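Local atomic coordinates of histone-lysine N-methyltransferase family member SUVH9 (Arabidopsis thaliana, PDB entry 4NJ5), a protein that acts in gene silencing, probably by binding methylated DNA and recruiting RNA polymerase V to chromatin, and appears to lack methyltransferase activity despite its SET domain. Residues A[17-22]-A[91-96]; A[55-60]-A[428-433]; A[26-31]-A[329-334]. All coordinates share one frame; numbering follows the deposited sequence.

Contact 1 (A[17-22]-A[91-96]); sequences RKTRMI and CVMGLH
Thr19 and Arg20 on the long N-terminal helix 8-35 pack against Val92 and Met93, where helix 87-92 of the SRA domain ends in a Schellman motif. The evidence for that ending is the bond from Leu95 N to Leu90 O, accompanied by Gly94 N to Cys91 O at 3.0 Å, with Gly94 as the C-prime residue of positive phi (66°); Met93, just before it, has already left helical geometry. Thr19 presents its methyl and not its hydroxyl: with CG2 anti to the backbone N, OG1 lies beside that N and bonds back to His15 O within its own helix. CG2 then meets Val92 CG1 at 3.8 Å and Met93 SD at 3.9 Å. The Thr19 side chain runs antiparallel to those of Val92 and Met93, alongside them rather than end-on.

Met93 gets to this place by folding on itself, with bends at chi2 (49°) and chi3 (69°), and crosses Arg20 at about a right angle. Arg20 CG lies 3.9 Å from Met93 SD, while Met93 CE approaches the guanidinium obliquely. The charge itself is met beyond this patch, NH2 of Arg20 reaching Glu89 in a salt bridge and Ile83 O in a hydrogen bond. Phe84 touches both Arg20 and Met93. The whole is apolar packing of the flank of helix 8-35, by Thr19 CG2 and Arg20 CG, on the Schellman-capped C-terminus of helix 87-92.

Contact 2 (A[55-60]-A[428-433]); sequences GSMMRD and SQVLAD
Met57 and Met58, near the end of helix 46-60, reach Val430 and Leu431 in an irregular loop of the SET domain. Contact is made by a few carbons, although the backbones come quite close, Met58 CA to Val430 CA being 6.7 Å.

The tight part is the methyl end of Met57. Its side chain runs out extended and turns only at chi3 (66°), which sets CE 3.7 Å from Val430 CG1; the two side chains cross at about a right angle. The same CE lies 4.0 Å from Leu431 CD2, so one methyl touches a branch of each of two neighbouring residues. Val430 divides its methyls between the two methionines: CG1, anti to the backbone N (chi1 158°), serves Met57, and CG2 rests 4.2 Å from Met58 CG, a looser touch on the middle of that chain and not on its end. Leu26 and Phe29 of helix 8-35 lie alongside, against Met57 and Leu431 respectively, and Leu63 packs on both Met58 and Val430.

The loose side is different. Ser428, Gln429 and Asp433 are exposed, as is Asp60 on the helix, and Ala432 is exposed and poorly ordered. On another part of the helix surface, away from the loop, Arg59 NH1 bonds to Asp60 OD1 at 3.2 Å in a salt bridge. The oxygen lies 3° from the guanidinium plane but is approached on its syn side from clearly out of the carboxylate plane, and NE adds a weak bond to it.

No hydrogen bond or salt bridge runs between the two segments. Helix 46-60 and the SET-domain loop therefore meet here through dispersion and the partial burial of methionine, valine and leucine carbons, forces that impose little directional constraint, while the Arg59–Asp60 salt bridge stays within the helix and takes no part in the contact.

Contact 3 (A[26-31]-A[329-334]); sequences LRMFLM and TLIRQK
Met28 of helix 8-35 sets the end of its side chain against a bend of the pre-SET region, touching Thr329, Leu330 and Ile331. The segment 329-334 is a loop leading to strand 337-338; the side chain of Ile331 lies about 13 Å from a zinc ion of the triangular three-zinc cluster held by pre-SET cysteines, so this is packing beside the cluster and no part of it.

The apolar contacts across the bend all come from the far end of Met28. Its chain is extended until chi3 (61°), where it turns CE toward Thr329 CG2 and the backbone of Leu330 and Ile331. CE stands 3.6 Å from Thr329 CG2, with Met28 SD 3.8 Å from the same methyl. Two residues on, CE approaches Ile331 CA at 3.9 Å and, more loosely, Ile331 CG1 at 4.2 Å. The CB of Leu330 points away from helix 8-35, and its side chain packs on Ile470 and Gln472, so the bend lies between helix 8-35 and the sheet containing strand 469-475.

Among the polar groups, Thr329 OG1 is hydrogen-bonded to His382 NE2, while CG2, anti to the backbone N, is directed to Met28.

The backbone supplies the closest approach: Met28 CE sits 3.3 Å from Leu330 O, a carbonyl oxygen also hydrogen-bonded by Trp424 NE1, whose side chain touches Met28.

Overall arrangement
From the N terminus, helix 8-35 supplies segments 17-22 and 26-31 before helix 46-60 supplies 55-60. Their partners follow in the order 91-96, 329-334 and 428-433. Contact 1 closes a loop of 68 residues onto the SRA domain, contact 3 one of 297 onto the pre-SET region, and contact 2 one of 367 onto the SET domain. Every pair crosses and none nests. Contacts 1 and 2 meet around Met58, whose CE lies 3.9 Å from Thr19 CG2; contacts 2 and 3 meet where Leu26 CD1 is 3.9 Å from Val430 CG1. The two N-terminal helices thus bridge SRA, pre-SET and SET regions.

Contact 1 (A[17-22]-A[91-96])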
ATOM      1  N   ARG A  17       0.811 -11.854   4.307  1.00 27.58           N
ATOM      2  CA  ARG A  17       0.632 -10.591   5.016  1.00 25.06           C
ATOM      3  C   ARG A  17       1.798 -10.335   5.979  1.00 23.09           C
ATOM      4  O   ARG A  17       2.457  -9.283   5.922  1.00 21.36           O
ATOM      5  CB  ARG A  17      -0.702 -10.601   5.766  1.00 27.33           C
ATOM      6  CG  ARG A  17      -1.132  -9.254   6.308  1.00 28.29           C
ATOM      7  CD  ARG A  17      -2.554  -9.308   6.855  1.00 30.34           C
ATOM      8  NE  ARG A  17      -2.660 -10.074   8.094  1.00 31.89           N
ATOM      9  CZ  ARG A  17      -2.422  -9.573   9.302  1.00 35.79           C
ATOM     10  NH1 ARG A  17      -2.055  -8.305   9.432  1.00 38.74           N
ATOM     11  NH2 ARG A  17      -2.545 -10.337  10.379  1.00 33.39           N
ATOM     12  N   LYS A  18       2.064 -11.311   6.843  1.00 22.86           N
ATOM     13  CA  LYS A  18       3.179 -11.213   7.786  1.00 24.14           C
ATOM     14  C   LYS A  18       4.528 -11.012   7.082  1.00 23.48           C
ATOM     15  O   LYS A  18       5.374 -10.221   7.530  1.00 22.07           O
ATOM     16  CB  LYS A  18       3.238 -12.453   8.682  1.00 36.83           C
ATOM     17  CG  LYS A  18       2.120 -12.539   9.712  1.00 41.75           C
ATOM     18  CD  LYS A  18       2.270 -11.457  10.768  1.00 49.91           C
ATOM     19  CE  LYS A  18       1.120 -11.485  11.765  1.00 57.41           C
ATOM     20  NZ  LYS A  18       1.048 -12.773  12.514  1.00 63.24           N
ATOM     21  N   THR A  19       4.725 -11.727   5.979  1.00 22.23           N
ATOM     22  CA  THR A  19       5.973 -11.615   5.241  1.00 21.75           C
ATOM     23  C   THR A  19       6.170 -10.196   4.724  1.00 20.58           C
ATOM     24  O   THR A  19       7.255  -9.624   4.855  1.00 20.51           O
ATOM     25  CB  THR A  19       6.042 -12.598   4.054  1.00 21.86           C
ATOM     26  OG1 THR A  19       5.842 -13.938   4.522  1.00 23.26           O
ATOM     27  CG2 THR A  19       7.400 -12.500   3.371  1.00 21.61           C
ATOM     28  N   ARG A  20       5.120  -9.625   4.144  1.00 20.18           N
ATOM     29  CA  ARG A  20       5.218  -8.279   3.596  1.00 21.28           C
ATOM     30  C   ARG A  20       5.452  -7.246   4.696  1.00 21.59           C
ATOM     31  O   ARG A  20       6.221  -6.290   4.514  1.00 20.74           O
ATOM     32  CB  ARG A  20       3.989  -7.935   2.748  1.00 18.77           C
ATOM     33  CG  ARG A  20       3.869  -8.797   1.491  1.00 18.68           C
ATOM     34  CD  ARG A  20       3.001  -8.149   0.422  1.00 18.34           C
ATOM     35  NE  ARG A  20       3.619  -6.951  -0.142  1.00 25.94           N
ATOM     36  CZ  ARG A  20       3.164  -6.311  -1.216  1.00 23.89           C
ATOM     37  NH1 ARG A  20       2.089  -6.759  -1.852  1.00 21.44           N
ATOM     38  NH2 ARG A  20       3.788  -5.229  -1.661  1.00 17.50           N
ATOM     39  N   MET A  21       4.806  -7.454   5.841  1.00 20.80           N
ATOM     40  CA  MET A  21       5.025  -6.574   6.988  1.00 21.37           C
ATOM     41  C   MET A  21       6.488  -6.583   7.430  1.00 22.25           C
ATOM     42  O   MET A  21       7.083  -5.525   7.697  1.00 20.57           O
ATOM     43  CB  MET A  21       4.121  -6.970   8.151  1.00 22.55           C
ATOM     44  CG  MET A  21       2.887  -6.108   8.293  1.00 21.44           C
ATOM     45  SD  MET A  21       2.092  -6.396   9.881  1.00 26.57           S
ATOM     46  CE  MET A  21       1.489  -8.064   9.634  1.00 27.34           C
ATOM     47  N   ILE A  22       7.066  -7.780   7.497  1.00 21.03           N
ATOM     48  CA  ILE A  22       8.480  -7.909   7.823  1.00 21.71           C
ATOM     49  C   ILE A  22       9.356  -7.200   6.794  1.00 23.48           C
ATOM     50  O   ILE A  22      10.239  -6.420   7.155  1.00 21.70           O
ATOM     51  CB  ILE A  22       8.914  -9.381   7.932  1.00 25.38           C
ATOM     52  CG1 ILE A  22       8.329 -10.018   9.194  1.00 28.10           C
ATOM     53  CG2 ILE A  22      10.432  -9.492   7.950  1.00 24.99           C
ATOM     54  CD1 ILE A  22       8.789 -11.445   9.425  1.00 27.52           C
ATOM     55  N   CYS A  91      11.113 -11.381  -5.392  1.00 28.20           N
ATOM     56  CA  CYS A  91      11.869 -12.558  -4.986  1.00 28.33           C
ATOM     57  C   CYS A  91      11.420 -12.991  -3.602  1.00 29.06           C
ATOM     58  O   CYS A  91      11.252 -14.185  -3.337  1.00 35.99           O
ATOM     59  CB  CYS A  91      13.372 -12.273  -4.973  1.00 24.33           C
ATOM     60  SG  CYS A  91      14.030 -11.664  -6.528  1.00 35.06           S
ATOM     61  N   VAL A  92      11.233 -12.014  -2.719  1.00 20.98           N
ATOM     62  CA  VAL A  92      10.745 -12.298  -1.372  1.00 26.44           C
ATOM     63  C   VAL A  92       9.417 -13.059  -1.406  1.00 25.91           C
ATOM     64  O   VAL A  92       9.220 -14.011  -0.653  1.00 23.83           O
ATOM     65  CB  VAL A  92      10.589 -11.009  -0.537  1.00 26.46           C
ATOM     66  CG1 VAL A  92       9.976 -11.325   0.824  1.00 22.58           C
ATOM     67  CG2 VAL A  92      11.939 -10.317  -0.376  1.00 27.01           C
ATOM     68  N   MET A  93       8.519 -12.650  -2.300  1.00 19.67           N
ATOM     69  CA  MET A  93       7.210 -13.288  -2.406  1.00 19.81           C
ATOM     70  C   MET A  93       7.182 -14.484  -3.355  1.00 24.45           C
ATOM     71  O   MET A  93       6.111 -14.995  -3.677  1.00 25.77           O
ATOM     72  CB  MET A  93       6.142 -12.271  -2.814  1.00 28.86           C
ATOM     73  CG  MET A  93       5.223 -11.872  -1.673  1.00 29.50           C
ATOM     74  SD  MET A  93       6.153 -11.419  -0.198  1.00 34.87           S
ATOM     75  CE  MET A  93       6.917  -9.894  -0.745  1.00 36.59           C
ATOM     76  N   GLY A  94       8.355 -14.926  -3.803  1.00 24.59           N
ATOM     77  CA  GLY A  94       8.455 -16.112  -4.637  1.00 25.70           C
ATOM     78  C   GLY A  94       7.826 -16.005  -6.016  1.00 25.69           C
ATOM     79  O   GLY A  94       7.601 -17.018  -6.680  1.00 25.59           O
ATOM     80  N   LEU A  95       7.543 -14.781  -6.454  1.00 24.25           N
ATOM     81  CA  LEU A  95       6.935 -14.564  -7.764  1.00 22.95           C
ATOM     82  C   LEU A  95       7.958 -14.646  -8.891  1.00 19.58           C
ATOM     83  O   LEU A  95       7.686 -15.201  -9.951  1.00 19.86           O
ATOM     84  CB  LEU A  95       6.233 -13.206  -7.812  1.00 22.49           C
ATOM     85  CG  LEU A  95       4.861 -13.114  -7.149  1.00 25.55           C
ATOM     86  CD1 LEU A  95       4.491 -11.659  -6.901  1.00 27.06           C
ATOM     87  CD2 LEU A  95       3.803 -13.806  -8.001  1.00 24.83           C
ATOM     88  N   HIS A  96       9.135 -14.084  -8.653  1.00 19.94           N
ATOM     89  CA  HIS A  96      10.158 -13.994  -9.682  1.00 19.69           C
ATOM     90  C   HIS A  96      11.513 -13.902  -9.004  1.00 21.53           C
ATOM     91  O   HIS A  96      11.748 -12.999  -8.201  1.00 19.92           O
ATOM     92  CB  HIS A  96       9.915 -12.761 -10.551  1.00 24.26           C
ATOM     93  CG  HIS A  96      10.659 -12.771 -11.845  1.00 23.02           C
ATOM     94  ND1 HIS A  96      11.991 -12.417 -11.946  1.00 19.73           N
ATOM     95  CD2 HIS A  96      10.265 -13.079 -13.104  1.00 20.32           C
ATOM     96  CE1 HIS A  96      12.378 -12.512 -13.199  1.00 20.06           C
ATOM     97  NE2 HIS A  96      11.347 -12.913 -13.928  1.00 20.52           N
TER

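Contact 2 (A[55-60]-A[428-433])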
ATOM      1  N   GLY A  55      15.845  -7.651   1.073  1.00 25.45           N
ATOM      2  CA  GLY A  55      15.698  -8.943   0.432  1.00 25.47           C
ATOM      3  C   GLY A  55      16.754  -9.959   0.837  1.00 32.54           C
ATOM      4  O   GLY A  55      16.415 -11.069   1.246  1.00 36.06           O
ATOM      5  N   SER A  56      18.029  -9.590   0.730  1.00 36.72           N
ATOM      6  CA  SER A  56      19.115 -10.532   1.019  1.00 38.92           C
ATOM      7  C   SER A  56      19.137 -10.948   2.491  1.00 37.30           C
ATOM      8  O   SER A  56      19.413 -12.109   2.828  1.00 39.94           O
ATOM      9  CB  SER A  56      20.471  -9.947   0.615  1.00 35.59           C
ATOM     10  OG  SER A  56      20.869  -8.912   1.499  1.00 39.55           O
ATOM     11  N   MET A  57      18.844  -9.989   3.364  1.00 29.14           N
ATOM     12  CA  MET A  57      18.733 -10.269   4.789  1.00 29.96           C
ATOM     13  C   MET A  57      17.590 -11.234   5.077  1.00 29.14           C
ATOM     14  O   MET A  57      17.725 -12.129   5.908  1.00 30.45           O
ATOM     15  CB  MET A  57      18.537  -8.981   5.582  1.00 30.80           C
ATOM     16  CG  MET A  57      19.768  -8.106   5.637  1.00 34.59           C
ATOM     17  SD  MET A  57      19.464  -6.602   6.572  1.00 34.23           S
ATOM     18  CE  MET A  57      19.191  -7.275   8.210  1.00 32.44           C
ATOM     19  N   MET A  58      16.465 -11.058   4.398  1.00 27.27           N
ATOM     20  CA  MET A  58      15.364 -11.993   4.591  1.00 31.33           C
ATOM     21  C   MET A  58      15.686 -13.363   4.004  1.00 33.54           C
ATOM     22  O   MET A  58      15.190 -14.383   4.482  1.00 35.01           O
ATOM     23  CB  MET A  58      14.057 -11.443   4.024  1.00 31.12           C
ATOM     24  CG  MET A  58      13.449 -10.372   4.904  1.00 24.21           C
ATOM     25  SD  MET A  58      11.842  -9.835   4.322  1.00 24.35           S
ATOM     26  CE  MET A  58      10.869 -11.310   4.584  1.00 24.29           C
ATOM     27  N   ARG A  59      16.526 -13.381   2.976  1.00 28.00           N
ATOM     28  CA  ARG A  59      16.949 -14.637   2.383  1.00 29.12           C
ATOM     29  C   ARG A  59      17.805 -15.420   3.366  1.00 31.48           C
ATOM     30  O   ARG A  59      17.637 -16.630   3.517  1.00 32.61           O
ATOM     31  CB  ARG A  59      17.735 -14.399   1.097  1.00 34.69           C
ATOM     32  CG  ARG A  59      18.161 -15.685   0.411  1.00 40.94           C
ATOM     33  CD  ARG A  59      19.390 -15.458  -0.440  1.00 44.92           C
ATOM     34  NE  ARG A  59      20.420 -14.738   0.303  1.00 47.13           N
ATOM     35  CZ  ARG A  59      21.126 -13.729  -0.193  1.00 46.34           C
ATOM     36  NH1 ARG A  59      22.044 -13.128   0.551  1.00 46.66           N
ATOM     37  NH2 ARG A  59      20.914 -13.321  -1.437  1.00 46.78           N
ATOM     38  N   ASP A  60      18.722 -14.727   4.037  1.00 36.97           N
ATOM     39  CA  ASP A  60      19.589 -15.380   5.013  1.00 41.65           C
ATOM     40  C   ASP A  60      18.812 -15.952   6.203  1.00 46.70           C
ATOM     41  O   ASP A  60      19.267 -16.901   6.841  1.00 49.73           O
ATOM     42  CB  ASP A  60      20.671 -14.419   5.510  1.00 43.74           C
ATOM     43  CG  ASP A  60      21.538 -13.886   4.389  1.00 48.77           C
ATOM     44  OD1 ASP A  60      21.772 -14.625   3.409  1.00 46.44           O
ATOM     45  OD2 ASP A  60      21.986 -12.722   4.489  1.00 53.69           O
ATOM     46  N   SER A 428      11.900  -8.705  14.870  1.00 35.02           N
ATOM     47  CA  SER A 428      12.438  -9.762  15.722  1.00 38.70           C
ATOM     48  C   SER A 428      12.696 -11.071  14.973  1.00 37.54           C
ATOM     49  O   SER A 428      13.424 -11.930  15.468  1.00 38.07           O
ATOM     50  CB  SER A 428      11.526 -10.012  16.925  1.00 50.00           C
ATOM     51  OG  SER A 428      10.365 -10.729  16.536  1.00 54.68           O
ATOM     52  N   GLN A 429      12.100 -11.226  13.792  1.00 30.77           N
ATOM     53  CA  GLN A 429      12.312 -12.429  12.992  1.00 35.31           C
ATOM     54  C   GLN A 429      13.529 -12.293  12.082  1.00 35.09           C
ATOM     55  O   GLN A 429      13.987 -13.271  11.493  1.00 40.46           O
ATOM     56  CB  GLN A 429      11.059 -12.783  12.178  1.00 45.00           C
ATOM     57  CG  GLN A 429       9.809 -13.074  12.995  1.00 51.85           C
ATOM     58  CD  GLN A 429       8.947 -14.179  12.400  1.00 58.56           C
ATOM     59  OE1 GLN A 429       9.456 -15.107  11.772  1.00 61.21           O
ATOM     60  NE2 GLN A 429       7.633 -14.083  12.602  1.00 59.54           N
ATOM     61  N   VAL A 430      14.042 -11.072  11.979  1.00 32.13           N
ATOM     62  CA  VAL A 430      15.218 -10.786  11.164  1.00 33.38           C
ATOM     63  C   VAL A 430      16.417 -10.459  12.057  1.00 38.31           C
ATOM     64  O   VAL A 430      17.531 -10.944  11.832  1.00 41.38           O
ATOM     65  CB  VAL A 430      14.951  -9.618  10.186  1.00 35.50           C
ATOM     66  CG1 VAL A 430      16.245  -8.956   9.741  1.00 38.11           C
ATOM     67  CG2 VAL A 430      14.136 -10.102   8.990  1.00 28.65           C
ATOM     68  N   LEU A 431      16.178  -9.647  13.084  1.00 42.95           N
ATOM     69  CA  LEU A 431      17.223  -9.252  14.031  1.00 45.26           C
ATOM     70  C   LEU A 431      16.972  -9.846  15.418  1.00 47.75           C
ATOM     71  O   LEU A 431      15.995  -9.502  16.085  1.00 43.14           O
ATOM     72  CB  LEU A 431      17.303  -7.726  14.120  1.00 42.74           C
ATOM     73  CG  LEU A 431      17.483  -6.997  12.788  1.00 42.90           C
ATOM     74  CD1 LEU A 431      17.289  -5.502  12.959  1.00 41.86           C
ATOM     75  CD2 LEU A 431      18.853  -7.296  12.198  1.00 46.64           C
ATOM     76  N   ALA A 432      17.864 -10.733  15.846  1.00 71.33           N
ATOM     77  CA  ALA A 432      17.722 -11.426  17.125  1.00 77.93           C
ATOM     78  C   ALA A 432      17.726 -10.474  18.321  1.00 81.07           C
ATOM     79  O   ALA A 432      17.053 -10.720  19.323  1.00 83.19           O
ATOM     80  CB  ALA A 432      18.820 -12.475  17.282  1.00 60.24           C
ATOM     81  N   ASP A 433      18.480  -9.387  18.207  1.00 68.36           N
ATOM     82  CA  ASP A 433      18.659  -8.454  19.316  1.00 68.44           C
ATOM     83  C   ASP A 433      17.613  -7.339  19.340  1.00 64.66           C
ATOM     84  O   ASP A 433      17.692  -6.429  20.165  1.00 64.61           O
ATOM     85  CB  ASP A 433      20.066  -7.853  19.277  1.00 65.90           C
ATOM     86  CG  ASP A 433      20.384  -7.201  17.944  1.00 63.85           C
ATOM     87  OD1 ASP A 433      19.832  -7.645  16.916  1.00 61.48           O
ATOM     88  OD2 ASP A 433      21.190  -6.247  17.925  1.00 63.91           O
TER

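Contact 3 (A[26-31]-A[329-334])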
ATOM      1  N   LEU A  26      11.626  -3.918   7.624  1.00 22.60           N
ATOM      2  CA  LEU A  26      13.075  -4.051   7.497  1.00 25.86           C
ATOM      3  C   LEU A  26      13.651  -2.957   6.599  1.00 28.43           C
ATOM      4  O   LEU A  26      14.628  -2.292   6.968  1.00 25.15           O
ATOM      5  CB  LEU A  26      13.437  -5.428   6.940  1.00 25.88           C
ATOM      6  CG  LEU A  26      14.669  -6.145   7.495  1.00 28.75           C
ATOM      7  CD1 LEU A  26      15.188  -7.126   6.454  1.00 28.53           C
ATOM      8  CD2 LEU A  26      15.766  -5.174   7.910  1.00 28.77           C
ATOM      9  N   ARG A  27      13.054  -2.787   5.421  1.00 22.86           N
ATOM     10  CA  ARG A  27      13.445  -1.699   4.528  1.00 27.59           C
ATOM     11  C   ARG A  27      13.481  -0.379   5.280  1.00 25.11           C
ATOM     12  O   ARG A  27      14.498   0.322   5.280  1.00 26.71           O
ATOM     13  CB  ARG A  27      12.461  -1.566   3.366  1.00 28.28           C
ATOM     14  CG  ARG A  27      12.797  -2.366   2.130  1.00 26.16           C
ATOM     15  CD  ARG A  27      12.075  -1.791   0.915  1.00 27.01           C
ATOM     16  NE  ARG A  27      10.688  -1.434   1.212  1.00 26.66           N
ATOM     17  CZ  ARG A  27      10.244  -0.186   1.338  1.00 26.37           C
ATOM     18  NH1 ARG A  27      11.078   0.836   1.189  1.00 25.89           N
ATOM     19  NH2 ARG A  27       8.965   0.039   1.615  1.00 22.19           N
ATOM     20  N   MET A  28      12.365  -0.053   5.927  1.00 23.34           N
ATOM     21  CA  MET A  28      12.257   1.210   6.646  1.00 24.13           C
ATOM     22  C   MET A  28      13.339   1.346   7.716  1.00 25.57           C
ATOM     23  O   MET A  28      13.866   2.435   7.943  1.00 26.83           O
ATOM     24  CB  MET A  28      10.858   1.375   7.244  1.00 23.35           C
ATOM     25  CG  MET A  28       9.781   1.621   6.193  1.00 22.46           C
ATOM     26  SD  MET A  28       8.112   1.657   6.872  1.00 25.24           S
ATOM     27  CE  MET A  28       8.248   3.035   8.015  1.00 23.94           C
ATOM     28  N   PHE A  29      13.685   0.232   8.353  1.00 25.64           N
ATOM     29  CA  PHE A  29      14.725   0.241   9.374  1.00 27.22           C
ATOM     30  C   PHE A  29      16.099   0.556   8.793  1.00 28.68           C
ATOM     31  O   PHE A  29      16.851   1.350   9.360  1.00 30.32           O
ATOM     32  CB  PHE A  29      14.777  -1.093  10.114  1.00 27.23           C
ATOM     33  CG  PHE A  29      15.961  -1.225  11.029  1.00 29.12           C
ATOM     34  CD1 PHE A  29      15.989  -0.562  12.246  1.00 30.10           C
ATOM     35  CD2 PHE A  29      17.050  -2.008  10.669  1.00 30.13           C
ATOM     36  CE1 PHE A  29      17.076  -0.675  13.091  1.00 32.06           C
ATOM     37  CE2 PHE A  29      18.145  -2.127  11.510  1.00 33.77           C
ATOM     38  CZ  PHE A  29      18.158  -1.459  12.723  1.00 33.17           C
ATOM     39  N   LEU A  30      16.423  -0.083   7.673  1.00 28.27           N
ATOM     40  CA  LEU A  30      17.688   0.160   6.985  1.00 29.74           C
ATOM     41  C   LEU A  30      17.786   1.618   6.548  1.00 30.51           C
ATOM     42  O   LEU A  30      18.864   2.251   6.629  1.00 32.54           O
ATOM     43  CB  LEU A  30      17.805  -0.753   5.768  1.00 28.96           C
ATOM     44  CG  LEU A  30      17.900  -2.235   6.116  1.00 28.96           C
ATOM     45  CD1 LEU A  30      17.906  -3.096   4.864  1.00 29.04           C
ATOM     46  CD2 LEU A  30      19.148  -2.490   6.952  1.00 30.87           C
ATOM     47  N   MET A  31      16.651   2.155   6.102  1.00 34.39           N
ATOM     48  CA  MET A  31      16.571   3.570   5.753  1.00 35.09           C
ATOM     49  C   MET A  31      16.768   4.485   6.971  1.00 37.13           C
ATOM     50  O   MET A  31      17.445   5.508   6.881  1.00 39.86           O
ATOM     51  CB  MET A  31      15.254   3.884   5.030  1.00 34.55           C
ATOM     52  CG  MET A  31      14.956   2.947   3.868  1.00 36.02           C
ATOM     53  SD  MET A  31      14.182   3.709   2.435  1.00 58.72           S
ATOM     54  CE  MET A  31      15.634   3.905   1.412  1.00 29.62           C
ATOM     55  N   THR A 329       6.202   8.094   6.703  1.00 17.64           N
ATOM     56  CA  THR A 329       5.589   6.786   6.921  1.00 18.34           C
ATOM     57  C   THR A 329       5.623   6.377   8.390  1.00 18.68           C
ATOM     58  O   THR A 329       6.654   6.500   9.053  1.00 20.62           O
ATOM     59  CB  THR A 329       6.299   5.702   6.075  1.00 19.58           C
ATOM     60  OG1 THR A 329       6.384   6.137   4.713  1.00 23.03           O
ATOM     61  CG2 THR A 329       5.542   4.386   6.132  1.00 17.55           C
ATOM     62  N   LEU A 330       4.492   5.895   8.897  1.00 17.04           N
ATOM     63  CA  LEU A 330       4.428   5.394  10.268  1.00 19.15           C
ATOM     64  C   LEU A 330       5.370   4.204  10.433  1.00 20.53           C
ATOM     65  O   LEU A 330       5.338   3.266   9.638  1.00 16.47           O
ATOM     66  CB  LEU A 330       2.999   4.987  10.642  1.00 19.09           C
ATOM     67  CG  LEU A 330       2.818   4.512  12.092  1.00 22.87           C
ATOM     68  CD1 LEU A 330       3.036   5.661  13.064  1.00 19.09           C
ATOM     69  CD2 LEU A 330       1.452   3.875  12.314  1.00 24.27           C
ATOM     70  N   ILE A 331       6.208   4.247  11.466  1.00 27.24           N
ATOM     71  CA  ILE A 331       7.160   3.173  11.731  1.00 28.94           C
ATOM     72  C   ILE A 331       6.509   2.023  12.503  1.00 33.28           C
ATOM     73  O   ILE A 331       6.600   0.863  12.099  1.00 37.13           O
ATOM     74  CB  ILE A 331       8.394   3.692  12.499  1.00 19.02           C
ATOM     75  CG1 ILE A 331       9.102   4.789  11.695  1.00 17.85           C
ATOM     76  CG2 ILE A 331       9.353   2.547  12.802  1.00 18.88           C
ATOM     77  CD1 ILE A 331      10.203   5.511  12.458  1.00 18.44           C
ATOM     78  N   ARG A 332       5.851   2.357  13.612  1.00 29.28           N
ATOM     79  CA  ARG A 332       5.115   1.384  14.415  1.00 25.55           C
ATOM     80  C   ARG A 332       3.895   2.052  15.056  1.00 23.07           C
ATOM     81  O   ARG A 332       3.853   3.274  15.167  1.00 24.23           O
ATOM     82  CB  ARG A 332       6.015   0.794  15.504  1.00 20.23           C
ATOM     83  CG  ARG A 332       6.576   1.822  16.490  1.00 19.95           C
ATOM     84  CD  ARG A 332       7.554   1.173  17.463  1.00 20.97           C
ATOM     85  NE  ARG A 332       8.145  -0.031  16.889  1.00 38.04           N
ATOM     86  CZ  ARG A 332       9.273  -0.063  16.187  1.00 28.92           C
ATOM     87  NH1 ARG A 332       9.965   1.047  15.970  1.00 24.92           N
ATOM     88  NH2 ARG A 332       9.712  -1.213  15.705  1.00 29.99           N
ATOM     89  N   GLN A 333       2.909   1.258  15.472  1.00 19.09           N
ATOM     90  CA  GLN A 333       1.763   1.774  16.224  1.00 24.95           C
ATOM     91  C   GLN A 333       2.203   2.319  17.589  1.00 24.98           C
ATOM     92  O   GLN A 333       3.128   1.793  18.207  1.00 24.29           O
ATOM     93  CB  GLN A 333       0.708   0.675  16.447  1.00 19.32           C
ATOM     94  CG  GLN A 333      -0.053   0.223  15.202  1.00 21.54           C
ATOM     95  CD  GLN A 333      -1.215  -0.704  15.539  1.00 22.60           C
ATOM     96  OE1 GLN A 333      -1.806  -0.612  16.617  1.00 21.87           O
ATOM     97  NE2 GLN A 333      -1.546  -1.604  14.617  1.00 21.87           N
ATOM     98  N   LYS A 334       1.538   3.375  18.049  1.00 19.11           N
ATOM     99  CA  LYS A 334       1.741   3.919  19.397  1.00 25.96           C
ATOM    100  C   LYS A 334       0.398   4.431  19.935  1.00 22.45           C
ATOM    101  O   LYS A 334      -0.476   4.777  19.156  1.00 19.92           O
ATOM    102  CB  LYS A 334       2.839   5.006  19.428  1.00 30.28           C
ATOM    103  CG  LYS A 334       3.097   5.715  18.108  1.00 34.59           C
ATOM    104  CD  LYS A 334       4.607   5.888  17.864  1.00 41.81           C
ATOM    105  CE  LYS A 334       5.334   6.463  19.082  1.00 50.68           C
ATOM    106  NZ  LYS A 334       4.997   7.895  19.320  1.00 54.69           N
TER